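Local atomic coordinates of cellulose binding protein (Clavibacter michiganensis, PDB entry 4JJO), a protein that probably binds cellulose as the expansin part of a larger predicted endoglucanase, a two-domain unit associated with plant cell-wall loosening. Residues A[109-114]-A[191-196]; A[24-29]-A[124-129]; A[137-142]-A[165-170]. All blocks are in the same frame, centred on the assembly; numbering follows the deposited sequence. Where two conformers were deposited one is given.

Contact 1: A[109-114]-A[191-196]; sequences TVAIRV and IQRTAS
T109 and V110 meet T194 and S196 through four hydrogen bonds. The hydroxyl of T109 sits between its own backbone N and carbonyl carbon (chi1 61°). From there T109 OG1 donates to T194 O at 2.6 Å, nearly in line with the carbonyl. V110 N donates to S196 O at 2.9 Å in an almost straight bond. V110 O takes two donors. T194 N reaches V110 O at 3.0 Å, close to the C=O line. T194 OG1 comes to V110 O at 2.9 Å from above the carbonyl plane. T194 OG1 also accepts from S196 N at 3.1 Å, which makes an ST turn. One hydroxyl thus links the turn to segment 109-114. Beyond it the segments become antiparallel strands, 111-114 and 191-193, at the edge of the sheet of the expansin C-terminal domain. I112 and Q192 form a hydrogen-bonded pair there, each N donating to the other's O. Their side chains share a face and touch strand 178-184. A111 and R193 are a non-hydrogen-bonded pair on the other face. A111 CB lies 4.0 Å from I191 CG2. Q192 NE2 donates to R185 O and to a water, which accepts from V114 N as well.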
ATOM      1  N   THR A 109      -6.141  10.761   5.427  1.00 15.24           N
ATOM      2  CA  THR A 109      -5.386  11.637   4.543  1.00 14.67           C
ATOM      3  C   THR A 109      -4.049  10.998   4.201  1.00 14.00           C
ATOM      4  O   THR A 109      -3.614  10.051   4.857  1.00 13.97           O
ATOM      5  CB  THR A 109      -5.127  13.000   5.197  1.00 16.77           C
ATOM      6  OG1 THR A 109      -4.348  12.821   6.388  1.00 17.13           O
ATOM      7  CG2 THR A 109      -6.444  13.687   5.542  1.00 17.72           C
ATOM      8  N   VAL A 110      -3.404  11.524   3.169  1.00 14.23           N
ATOM      9  CA  VAL A 110      -2.107  11.029   2.738  1.00 14.06           C
ATOM     10  C   VAL A 110      -1.063  11.248   3.826  1.00 14.52           C
ATOM     11  O   VAL A 110      -1.066  12.271   4.508  1.00 15.79           O
ATOM     12  CB  VAL A 110      -1.656  11.740   1.448  1.00 14.46           C
ATOM     13  CG1 VAL A 110      -0.221  11.370   1.097  1.00 14.37           C
ATOM     14  CG2 VAL A 110      -2.597  11.401   0.303  1.00 13.55           C
ATOM     15  N   ALA A 111      -0.185  10.266   3.997  1.00 14.49           N
ATOM     16  CA  ALA A 111       0.944  10.402   4.908  1.00 16.05           C
ATOM     17  C   ALA A 111       2.212   9.924   4.225  1.00 17.39           C
ATOM     18  O   ALA A 111       2.162   9.159   3.263  1.00 18.20           O
ATOM     19  CB  ALA A 111       0.700   9.620   6.190  1.00 15.98           C
ATOM     20  N   ILE A 112       3.348  10.388   4.729  1.00 13.75           N
ATOM     21  CA  ILE A 112       4.645   9.992   4.204  1.00 14.12           C
ATOM     22  C   ILE A 112       5.507   9.483   5.344  1.00 14.52           C
ATOM     23  O   ILE A 112       5.614  10.140   6.382  1.00 16.45           O
ATOM     24  CB  ILE A 112       5.372  11.182   3.552  1.00 15.00           C
ATOM     25  CG1 ILE A 112       4.572  11.730   2.367  1.00 15.35           C
ATOM     26  CG2 ILE A 112       6.777  10.785   3.114  1.00 14.99           C
ATOM     27  CD1 ILE A 112       4.282  10.720   1.293  1.00 15.63           C
ATOM     28  N   ARG A 113       6.110   8.313   5.162  1.00 13.79           N
ATOM     29  CA  ARG A 113       7.103   7.828   6.109  1.00 15.00           C
ATOM     30  C   ARG A 113       8.457   7.730   5.431  1.00 15.67           C
ATOM     31  O   ARG A 113       8.630   6.991   4.460  1.00 14.16           O
ATOM     32  CB  ARG A 113       6.716   6.467   6.695  1.00 15.88           C
ATOM     33  CG  ARG A 113       7.783   5.911   7.631  1.00 17.16           C
ATOM     34  CD  ARG A 113       7.314   4.712   8.439  1.00 18.88           C
ATOM     35  NE  ARG A 113       6.973   3.567   7.600  1.00 18.66           N
ATOM     36  CZ  ARG A 113       7.030   2.299   7.996  1.00 20.07           C
ATOM     37  NH1 ARG A 113       7.422   1.992   9.226  1.00 21.15           N
ATOM     38  NH2 ARG A 113       6.698   1.329   7.156  1.00 20.35           N
ATOM     39  N   VAL A 114       9.415   8.494   5.939  1.00 16.37           N
ATOM     40  CA  VAL A 114      10.785   8.388   5.473  1.00 17.03           C
ATOM     41  C   VAL A 114      11.367   7.097   6.029  1.00 17.25           C
ATOM     42  O   VAL A 114      11.197   6.795   7.210  1.00 18.85           O
ATOM     43  CB  VAL A 114      11.637   9.579   5.939  1.00 18.39           C
ATOM     44  CG1 VAL A 114      13.069   9.413   5.475  1.00 19.14           C
ATOM     45  CG2 VAL A 114      11.055  10.884   5.419  1.00 18.55           C
ATOM     46  N   ILE A 191       5.847   8.635  10.848  1.00 18.53           N
ATOM     47  CA  ILE A 191       4.692   8.771   9.972  1.00 17.00           C
ATOM     48  C   ILE A 191       4.249  10.225   9.989  1.00 16.70           C
ATOM     49  O   ILE A 191       3.695  10.704  10.980  1.00 17.36           O
ATOM     50  CB  ILE A 191       3.527   7.864  10.404  1.00 16.95           C
ATOM     51  CG1 ILE A 191       3.948   6.395  10.336  1.00 18.24           C
ATOM     52  CG2 ILE A 191       2.316   8.103   9.514  1.00 16.74           C
ATOM     53  CD1 ILE A 191       2.963   5.437  10.973  1.00 19.39           C
ATOM     54  N   GLN A 192       4.510  10.922   8.888  1.00 15.58           N
ATOM     55  CA  GLN A 192       4.179  12.337   8.770  1.00 15.42           C
ATOM     56  C   GLN A 192       2.863  12.515   8.035  1.00 14.48           C
ATOM     57  O   GLN A 192       2.805  12.436   6.809  1.00 13.89           O
ATOM     58  CB  GLN A 192       5.287  13.088   8.032  1.00 15.25           C
ATOM     59  CG  GLN A 192       6.602  13.147   8.786  1.00 16.19           C
ATOM     60  CD  GLN A 192       7.645  13.969   8.059  1.00 17.97           C
ATOM     61  OE1 GLN A 192       7.528  15.190   7.955  1.00 18.68           O
ATOM     62  NE2 GLN A 192       8.669  13.300   7.540  1.00 18.70           N
ATOM     63  N   ARG A 193       1.809  12.761   8.800  1.00 14.95           N
ATOM     64  CA  ARG A 193       0.474  12.918   8.244  1.00 14.73           C
ATOM     65  C   ARG A 193       0.306  14.299   7.629  1.00 15.23           C
ATOM     66  O   ARG A 193       0.819  15.283   8.156  1.00 15.68           O
ATOM     67  CB  ARG A 193      -0.561  12.688   9.344  1.00 17.41           C
ATOM     68  CG  ARG A 193      -0.369  11.354  10.029  1.00 18.37           C
ATOM     69  CD  ARG A 193      -1.393  11.059  11.093  1.00 21.18           C
ATOM     70  NE  ARG A 193      -1.438   9.623  11.344  1.00 22.77           N
ATOM     71  CZ  ARG A 193      -0.628   8.971  12.173  1.00 25.01           C
ATOM     72  NH1 ARG A 193       0.299   9.618  12.868  1.00 26.07           N
ATOM     73  NH2 ARG A 193      -0.752   7.660  12.311  1.00 26.07           N
ATOM     74  N   THR A 194      -0.402  14.362   6.504  1.00 16.13           N
ATOM     75  CA  THR A 194      -0.672  15.633   5.844  1.00 17.14           C
ATOM     76  C   THR A 194      -2.171  15.888   5.757  1.00 18.20           C
ATOM     77  O   THR A 194      -2.983  15.055   6.159  1.00 18.91           O
ATOM     78  CB  THR A 194      -0.089  15.684   4.414  1.00 17.97           C
ATOM     79  OG1 THR A 194      -0.968  15.009   3.501  1.00 17.80           O
ATOM     80  CG2 THR A 194       1.293  15.052   4.367  1.00 18.20           C
ATOM     81  N   ALA A 195      -2.527  17.050   5.224  1.00 18.96           N
ATOM     82  CA  ALA A 195      -3.922  17.425   5.061  1.00 19.55           C
ATOM     83  C   ALA A 195      -4.445  17.011   3.689  1.00 18.39           C
ATOM     84  O   ALA A 195      -5.631  17.157   3.400  1.00 18.09           O
ATOM     85  CB  ALA A 195      -4.071  18.921   5.239  1.00 21.31           C
ATOM     86  N   SER A 196      -3.556  16.487   2.851  1.00 17.43           N
ATOM     87  CA  SER A 196      -3.878  16.250   1.447  1.00 18.39           C
ATOM     88  C   SER A 196      -4.641  14.953   1.193  1.00 17.73           C
ATOM     89  O   SER A 196      -4.445  13.946   1.875  1.00 17.78           O
ATOM     90  CB  SER A 196      -2.601  16.272   0.605  1.00 19.49           C
ATOM     91  OG  SER A 196      -2.054  17.577   0.573  1.00 20.43           O
TER
HETATM   92  O   HOH W   1       9.143  10.454   8.098  1.00 16.18           O

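Contact 2: A[24-29]-A[124-129]; sequences SMPAVP and GLQVLN
Q126 reaches across to S24 with its side chain nearly fully extended. CG is anti to the backbone N (chi1 174°), and CD is anti to CA in turn (chi2 176°). This carries the amide to the opposite loop, where Q126 NE2 donates to S24 O at 2.9 Å. The acceptor lies close to the amide plane of Q126. Seen from S24, however, the donor stands well above the carbonyl plane, 64° out of it. OE1, the other branch of the amide, accepts from R113 NH2, so both polar atoms of the buried amide have a partner. Q126 OE1 also faces the ring of P26, tip to tip, 3.7 Å from P26 CD. The contact joins two domains: the loop 24-29 belongs to the double-psi beta-barrel domain, and strand 124-128 to the expansin C-terminal domain. Its apolar part is formed by P26 and L128, whose side chains run past each other in opposite directions. L128 CG stands beside its backbone N, and both methyls meet the proline ring. L128 CD2 lies 3.8 Å from P26 CD, and L128 CD1 lies 4.0 Å from P26 CG. R113 touches the same proline. S24 OG is hydrogen-bonded to the backbone O of Y153.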
ATOM      1  N   SER A  24       5.765  -3.649   3.359  1.00 18.13           N
ATOM      2  CA  SER A  24       6.411  -2.937   4.460  1.00 18.01           C
ATOM      3  C   SER A  24       5.498  -1.908   5.131  1.00 18.02           C
ATOM      4  O   SER A  24       5.901  -0.770   5.372  1.00 17.49           O
ATOM      5  CB  SER A  24       7.683  -2.244   3.969  1.00 17.17           C
ATOM      6  OG  SER A  24       8.528  -3.161   3.298  1.00 16.24           O
ATOM      7  N   MET A  25       4.273  -2.316   5.439  1.00 18.37           N
ATOM      8  CA  MET A  25       3.336  -1.441   6.123  0.61 19.28           C
ATOM      9  C   MET A  25       3.833  -1.138   7.534  1.00 20.49           C
ATOM     10  O   MET A  25       4.409  -2.005   8.193  1.00 21.36           O
ATOM     11  CB  MET A  25       1.953  -2.091   6.184  0.61 19.57           C
ATOM     12  CG  MET A  25       1.310  -2.327   4.825  0.61 18.83           C
ATOM     13  SD  MET A  25       1.221  -0.836   3.815  0.61 29.34           S
ATOM     14  CE  MET A  25       0.163  -1.398   2.480  0.61 32.86           C
ATOM     15  N   PRO A  26       3.608   0.100   8.006  1.00 20.70           N
ATOM     16  CA  PRO A  26       4.028   0.456   9.367  1.00 22.37           C
ATOM     17  C   PRO A  26       3.394  -0.458  10.415  1.00 23.35           C
ATOM     18  O   PRO A  26       3.992  -0.719  11.458  1.00 23.67           O
ATOM     19  CB  PRO A  26       3.510   1.889   9.537  1.00 23.47           C
ATOM     20  CG  PRO A  26       3.343   2.411   8.165  1.00 22.84           C
ATOM     21  CD  PRO A  26       2.993   1.240   7.301  1.00 21.33           C
ATOM     22  N   ALA A  27       2.189  -0.937  10.128  1.00 23.27           N
ATOM     23  CA  ALA A  27       1.464  -1.787  11.059  1.00 24.61           C
ATOM     24  C   ALA A  27       0.521  -2.724  10.322  1.00 23.95           C
ATOM     25  O   ALA A  27       0.015  -2.398   9.251  1.00 23.04           O
ATOM     26  CB  ALA A  27       0.674  -0.934  12.030  1.00 25.98           C
ATOM     27  N   VAL A  28       0.292  -3.896  10.903  1.00 25.30           N
ATOM     28  CA  VAL A  28      -0.803  -4.745  10.469  1.00 25.68           C
ATOM     29  C   VAL A  28      -2.075  -3.954  10.735  1.00 26.08           C
ATOM     30  O   VAL A  28      -2.229  -3.390  11.816  1.00 27.18           O
ATOM     31  CB  VAL A  28      -0.843  -6.063  11.261  1.00 27.93           C
ATOM     32  CG1 VAL A  28      -2.117  -6.828  10.959  1.00 28.22           C
ATOM     33  CG2 VAL A  28       0.379  -6.915  10.952  1.00 27.57           C
ATOM     34  N   PRO A  29      -2.988  -3.888   9.752  1.00 26.06           N
ATOM     35  CA  PRO A  29      -4.187  -3.076   9.990  1.00 27.07           C
ATOM     36  C   PRO A  29      -4.937  -3.513  11.242  1.00 27.64           C
ATOM     37  O   PRO A  29      -4.966  -4.702  11.559  1.00 27.19           O
ATOM     38  CB  PRO A  29      -5.037  -3.304   8.733  1.00 27.01           C
ATOM     39  CG  PRO A  29      -4.445  -4.488   8.047  1.00 26.08           C
ATOM     40  CD  PRO A  29      -3.000  -4.526   8.427  1.00 25.42           C
ATOM     41  N   GLY A 124      14.515   6.936   1.249  1.00 15.46           N
ATOM     42  CA  GLY A 124      13.349   6.194   0.823  1.00 15.33           C
ATOM     43  C   GLY A 124      12.094   6.823   1.394  1.00 14.94           C
ATOM     44  O   GLY A 124      12.086   7.272   2.542  1.00 14.62           O
ATOM     45  N   LEU A 125      11.038   6.873   0.591  1.00 14.70           N
ATOM     46  CA  LEU A 125       9.756   7.386   1.049  1.00 15.48           C
ATOM     47  C   LEU A 125       8.666   6.359   0.810  1.00 14.66           C
ATOM     48  O   LEU A 125       8.626   5.701  -0.231  1.00 15.55           O
ATOM     49  CB  LEU A 125       9.377   8.674   0.316  1.00 16.80           C
ATOM     50  CG  LEU A 125      10.278   9.900   0.448  1.00 19.15           C
ATOM     51  CD1 LEU A 125       9.604  11.075  -0.232  1.00 20.98           C
ATOM     52  CD2 LEU A 125      10.569  10.219   1.900  1.00 19.63           C
ATOM     53  N   GLN A 126       7.780   6.229   1.786  1.00 14.18           N
ATOM     54  CA  GLN A 126       6.601   5.398   1.642  1.00 13.94           C
ATOM     55  C   GLN A 126       5.366   6.282   1.682  1.00 13.34           C
ATOM     56  O   GLN A 126       5.221   7.117   2.578  1.00 12.82           O
ATOM     57  CB  GLN A 126       6.552   4.370   2.765  1.00 15.49           C
ATOM     58  CG  GLN A 126       5.284   3.546   2.794  1.00 16.55           C
ATOM     59  CD  GLN A 126       5.328   2.478   3.857  1.00 18.35           C
ATOM     60  OE1 GLN A 126       5.533   2.772   5.035  1.00 19.42           O
ATOM     61  NE2 GLN A 126       5.157   1.224   3.447  1.00 19.80           N
ATOM     62  N   VAL A 127       4.485   6.110   0.704  1.00 13.88           N
ATOM     63  CA  VAL A 127       3.260   6.890   0.643  1.00 14.64           C
ATOM     64  C   VAL A 127       2.099   6.067   1.173  1.00 14.98           C
ATOM     65  O   VAL A 127       1.810   4.979   0.672  1.00 16.45           O
ATOM     66  CB  VAL A 127       2.944   7.342  -0.789  1.00 14.35           C
ATOM     67  CG1 VAL A 127       1.694   8.204  -0.802  1.00 14.30           C
ATOM     68  CG2 VAL A 127       4.124   8.101  -1.375  1.00 15.46           C
ATOM     69  N   LEU A 128       1.437   6.599   2.192  1.00 14.73           N
ATOM     70  CA  LEU A 128       0.346   5.903   2.847  1.00 15.20           C
ATOM     71  C   LEU A 128      -0.987   6.558   2.512  1.00 15.00           C
ATOM     72  O   LEU A 128      -1.089   7.783   2.454  1.00 14.63           O
ATOM     73  CB  LEU A 128       0.571   5.909   4.359  1.00 16.16           C
ATOM     74  CG  LEU A 128       1.905   5.292   4.790  1.00 16.72           C
ATOM     75  CD1 LEU A 128       2.311   5.770   6.174  1.00 18.17           C
ATOM     76  CD2 LEU A 128       1.817   3.778   4.747  1.00 17.64           C
ATOM     77  N   ASN A 129      -1.997   5.730   2.270  1.00 15.79           N
ATOM     78  CA  ASN A 129      -3.371   6.199   2.128  1.00 16.71           C
ATOM     79  C   ASN A 129      -3.668   6.953   0.829  1.00 16.62           C
ATOM     80  O   ASN A 129      -4.586   7.774   0.775  1.00 15.92           O
ATOM     81  CB  ASN A 129      -3.738   7.065   3.332  1.00 18.27           C
ATOM     82  CG  ASN A 129      -3.422   6.385   4.649  1.00 19.36           C
ATOM     83  OD1 ASN A 129      -3.663   5.190   4.819  1.00 20.48           O
ATOM     84  ND2 ASN A 129      -2.864   7.140   5.585  1.00 19.09           N
TER

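Contact 3: A[137-142]-A[165-170]; sequences VEIQAG and GPLTVK
E138 and K170 form an antiparallel hydrogen-bonded pair between strands 137-141 and 167-170. The strand axes come within 4.7 Å, with their directions 145° apart. E138 N donates to K170 O, and K170 N returns the bond to E138 O at 2.8 Å. I139 and V169 follow as a non-hydrogen-bonded pair. Q140 N then donates to T168 O at 2.9 Å, nearly in line with the carbonyl. Past this bond a water joins the strands, donating to Q140 O and accepting from T168 N. The side chains divide by face. V137, I139 and V169 lie on the buried one, where V137 CG1 meets V169 CG1 at 3.9 Å in an oblique crossing. L125 of strand 124-128 packs on I139 and V169 there. E138 and K170 lie side by side on the other face and point the same way. The lysine bends at chi3 (59°), and E138 OE1 lies 3.5 Å from K170 CE. E138 OE1 is 4.5 Å from K170 NZ, too long for a salt bridge. The ammonium instead makes a cation-pi contact with W145. Q140 lies alongside T168, with Q140 OE1 only 3.2 Å from T168 CB. Apolar residues on one face and polar ones on the other are characteristic of a strand pair in a beta-sandwich, here the immunoglobulin-like fold of the expansin C-terminal domain.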
ATOM      1  N   VAL A 137       6.475   9.327  -7.853  1.00 18.35           N
ATOM      2  CA  VAL A 137       6.758  10.119  -6.663  1.00 17.31           C
ATOM      3  C   VAL A 137       8.000  10.947  -6.945  1.00 18.18           C
ATOM      4  O   VAL A 137       9.012  10.414  -7.395  1.00 20.23           O
ATOM      5  CB  VAL A 137       7.009   9.219  -5.435  1.00 17.29           C
ATOM      6  CG1 VAL A 137       7.440  10.048  -4.235  1.00 17.08           C
ATOM      7  CG2 VAL A 137       5.766   8.406  -5.111  1.00 15.99           C
ATOM      8  N   GLU A 138       7.915  12.250  -6.693  1.00 17.73           N
ATOM      9  CA  GLU A 138       9.016  13.162  -6.989  1.00 19.27           C
ATOM     10  C   GLU A 138       9.353  14.045  -5.794  1.00 18.26           C
ATOM     11  O   GLU A 138       8.473  14.426  -5.022  1.00 16.95           O
ATOM     12  CB  GLU A 138       8.659  14.052  -8.183  1.00 21.60           C
ATOM     13  CG  GLU A 138       8.490  13.313  -9.499  1.00 24.63           C
ATOM     14  CD  GLU A 138       7.765  14.150 -10.536  1.00 27.37           C
ATOM     15  OE1 GLU A 138       6.565  14.431 -10.336  1.00 27.30           O
ATOM     16  OE2 GLU A 138       8.394  14.535 -11.544  1.00 30.19           O
ATOM     17  N   ILE A 139      10.635  14.368  -5.650  1.00 19.80           N
ATOM     18  CA  ILE A 139      11.086  15.310  -4.633  1.00 20.33           C
ATOM     19  C   ILE A 139      11.592  16.582  -5.303  1.00 21.70           C
ATOM     20  O   ILE A 139      12.284  16.525  -6.319  1.00 21.77           O
ATOM     21  CB  ILE A 139      12.206  14.719  -3.759  1.00 22.06           C
ATOM     22  CG1 ILE A 139      11.674  13.533  -2.953  1.00 21.88           C
ATOM     23  CG2 ILE A 139      12.767  15.785  -2.826  1.00 22.98           C
ATOM     24  CD1 ILE A 139      12.709  12.869  -2.065  1.00 24.08           C
ATOM     25  N   GLN A 140      11.245  17.727  -4.730  1.00 22.16           N
ATOM     26  CA  GLN A 140      11.605  19.009  -5.320  1.00 24.65           C
ATOM     27  C   GLN A 140      13.105  19.256  -5.238  1.00 25.32           C
ATOM     28  O   GLN A 140      13.725  19.035  -4.198  1.00 24.86           O
ATOM     29  CB  GLN A 140      10.849  20.146  -4.633  1.00 27.26           C
ATOM     30  CG  GLN A 140      10.916  21.466  -5.387  1.00 31.91           C
ATOM     31  CD  GLN A 140       9.725  22.362  -5.101  1.00 35.63           C
ATOM     32  OE1 GLN A 140       9.251  22.443  -3.968  1.00 36.99           O
ATOM     33  NE2 GLN A 140       9.231  23.030  -6.133  1.00 38.69           N
ATOM     34  N   ALA A 141      13.674  19.704  -6.353  1.00 27.91           N
ATOM     35  CA  ALA A 141      15.088  20.045  -6.430  1.00 30.15           C
ATOM     36  C   ALA A 141      15.218  21.412  -7.081  1.00 33.20           C
ATOM     37  O   ALA A 141      15.268  21.521  -8.305  1.00 33.93           O
ATOM     38  CB  ALA A 141      15.837  19.004  -7.232  1.00 29.03           C
ATOM     39  N   GLY A 142      15.271  22.452  -6.255  1.00 36.25           N
ATOM     40  CA  GLY A 142      15.211  23.815  -6.748  1.00 40.82           C
ATOM     41  C   GLY A 142      13.798  24.100  -7.214  1.00 40.68           C
ATOM     42  O   GLY A 142      12.870  24.145  -6.405  1.00 40.34           O
ATOM     43  N   GLY A 165      17.260  20.713   4.011  1.00 34.30           N
ATOM     44  CA  GLY A 165      16.087  21.475   4.391  1.00 34.10           C
ATOM     45  C   GLY A 165      14.805  20.691   4.188  1.00 31.60           C
ATOM     46  O   GLY A 165      14.842  19.490   3.914  1.00 28.98           O
ATOM     47  N   PRO A 166      13.658  21.375   4.312  1.00 31.99           N
ATOM     48  CA  PRO A 166      12.332  20.756   4.210  1.00 30.48           C
ATOM     49  C   PRO A 166      12.100  20.133   2.841  1.00 28.33           C
ATOM     50  O   PRO A 166      12.463  20.732   1.828  1.00 29.31           O
ATOM     51  CB  PRO A 166      11.370  21.933   4.423  1.00 32.08           C
ATOM     52  CG  PRO A 166      12.195  23.035   4.997  1.00 34.82           C
ATOM     53  CD  PRO A 166      13.574  22.833   4.477  1.00 34.31           C
ATOM     54  N   LEU A 167      11.509  18.944   2.815  1.00 25.66           N
ATOM     55  CA  LEU A 167      11.211  18.267   1.560  1.00 24.21           C
ATOM     56  C   LEU A 167       9.837  18.653   1.036  1.00 23.58           C
ATOM     57  O   LEU A 167       8.879  18.784   1.801  1.00 24.47           O
ATOM     58  CB  LEU A 167      11.260  16.747   1.735  1.00 23.81           C
ATOM     59  CG  LEU A 167      12.627  16.071   1.820  1.00 25.17           C
ATOM     60  CD1 LEU A 167      13.419  16.602   2.994  1.00 27.41           C
ATOM     61  CD2 LEU A 167      12.446  14.563   1.922  1.00 24.83           C
ATOM     62  N   THR A 168       9.752  18.838  -0.275  1.00 21.78           N
ATOM     63  CA  THR A 168       8.469  18.956  -0.950  1.00 21.19           C
ATOM     64  C   THR A 168       8.310  17.747  -1.860  1.00 19.68           C
ATOM     65  O   THR A 168       9.145  17.500  -2.731  1.00 20.03           O
ATOM     66  CB  THR A 168       8.358  20.251  -1.771  1.00 22.79           C
ATOM     67  OG1 THR A 168       8.409  21.382  -0.893  1.00 25.02           O
ATOM     68  CG2 THR A 168       7.044  20.281  -2.538  1.00 22.29           C
ATOM     69  N   VAL A 169       7.245  16.986  -1.638  1.00 17.91           N
ATOM     70  CA  VAL A 169       7.039  15.736  -2.354  1.00 15.89           C
ATOM     71  C   VAL A 169       5.780  15.794  -3.203  1.00 16.41           C
ATOM     72  O   VAL A 169       4.707  16.146  -2.716  1.00 16.78           O
ATOM     73  CB  VAL A 169       6.919  14.552  -1.376  1.00 14.94           C
ATOM     74  CG1 VAL A 169       6.664  13.258  -2.135  1.00 14.51           C
ATOM     75  CG2 VAL A 169       8.171  14.438  -0.524  1.00 15.89           C
ATOM     76  N   LYS A 170       5.920  15.442  -4.475  1.00 16.45           N
ATOM     77  CA  LYS A 170       4.780  15.374  -5.374  1.00 17.00           C
ATOM     78  C   LYS A 170       4.433  13.928  -5.681  1.00 16.20           C
ATOM     79  O   LYS A 170       5.262  13.169  -6.183  1.00 16.08           O
ATOM     80  CB  LYS A 170       5.058  16.119  -6.674  1.00 19.16           C
ATOM     81  CG  LYS A 170       3.895  16.062  -7.646  1.00 21.23           C
ATOM     82  CD  LYS A 170       3.843  17.290  -8.527  1.00 25.35           C
ATOM     83  CE  LYS A 170       5.113  17.452  -9.338  1.00 28.24           C
ATOM     84  NZ  LYS A 170       5.031  18.636 -10.233  1.00 31.66           N
TER
HETATM   85  O   HOH W   2       4.594  12.991  -8.896  1.00 19.56           O
HETATM   86  O   HOH W   3      12.489  19.246  -1.512  1.00 23.97           O

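Contacts 1 and 3 each pair antiparallel strands of the C-terminal sheet, while contact 2 joins that domain to the barrel domain. Contact 2 is the most buried and the nearest to the chain's centre. It has one crossing hydrogen bond, made by a side chain. The other two are partly buried and rest on backbone bonds, with threonine hydroxyls adding bonds in contact 1, while in contact 3 the charged side chains only lie alongside each other. Strands 111-114 and 124-128 are neighbours, so contacts 1 and 2 touch, with a probable backbone bond of 2.9 Å between A111 O and L128 N. L125 CD1, on strand 124-128, packs 3.7 Å from V169 CG2 of contact 3. Contacts 1 and 3 do not touch directly.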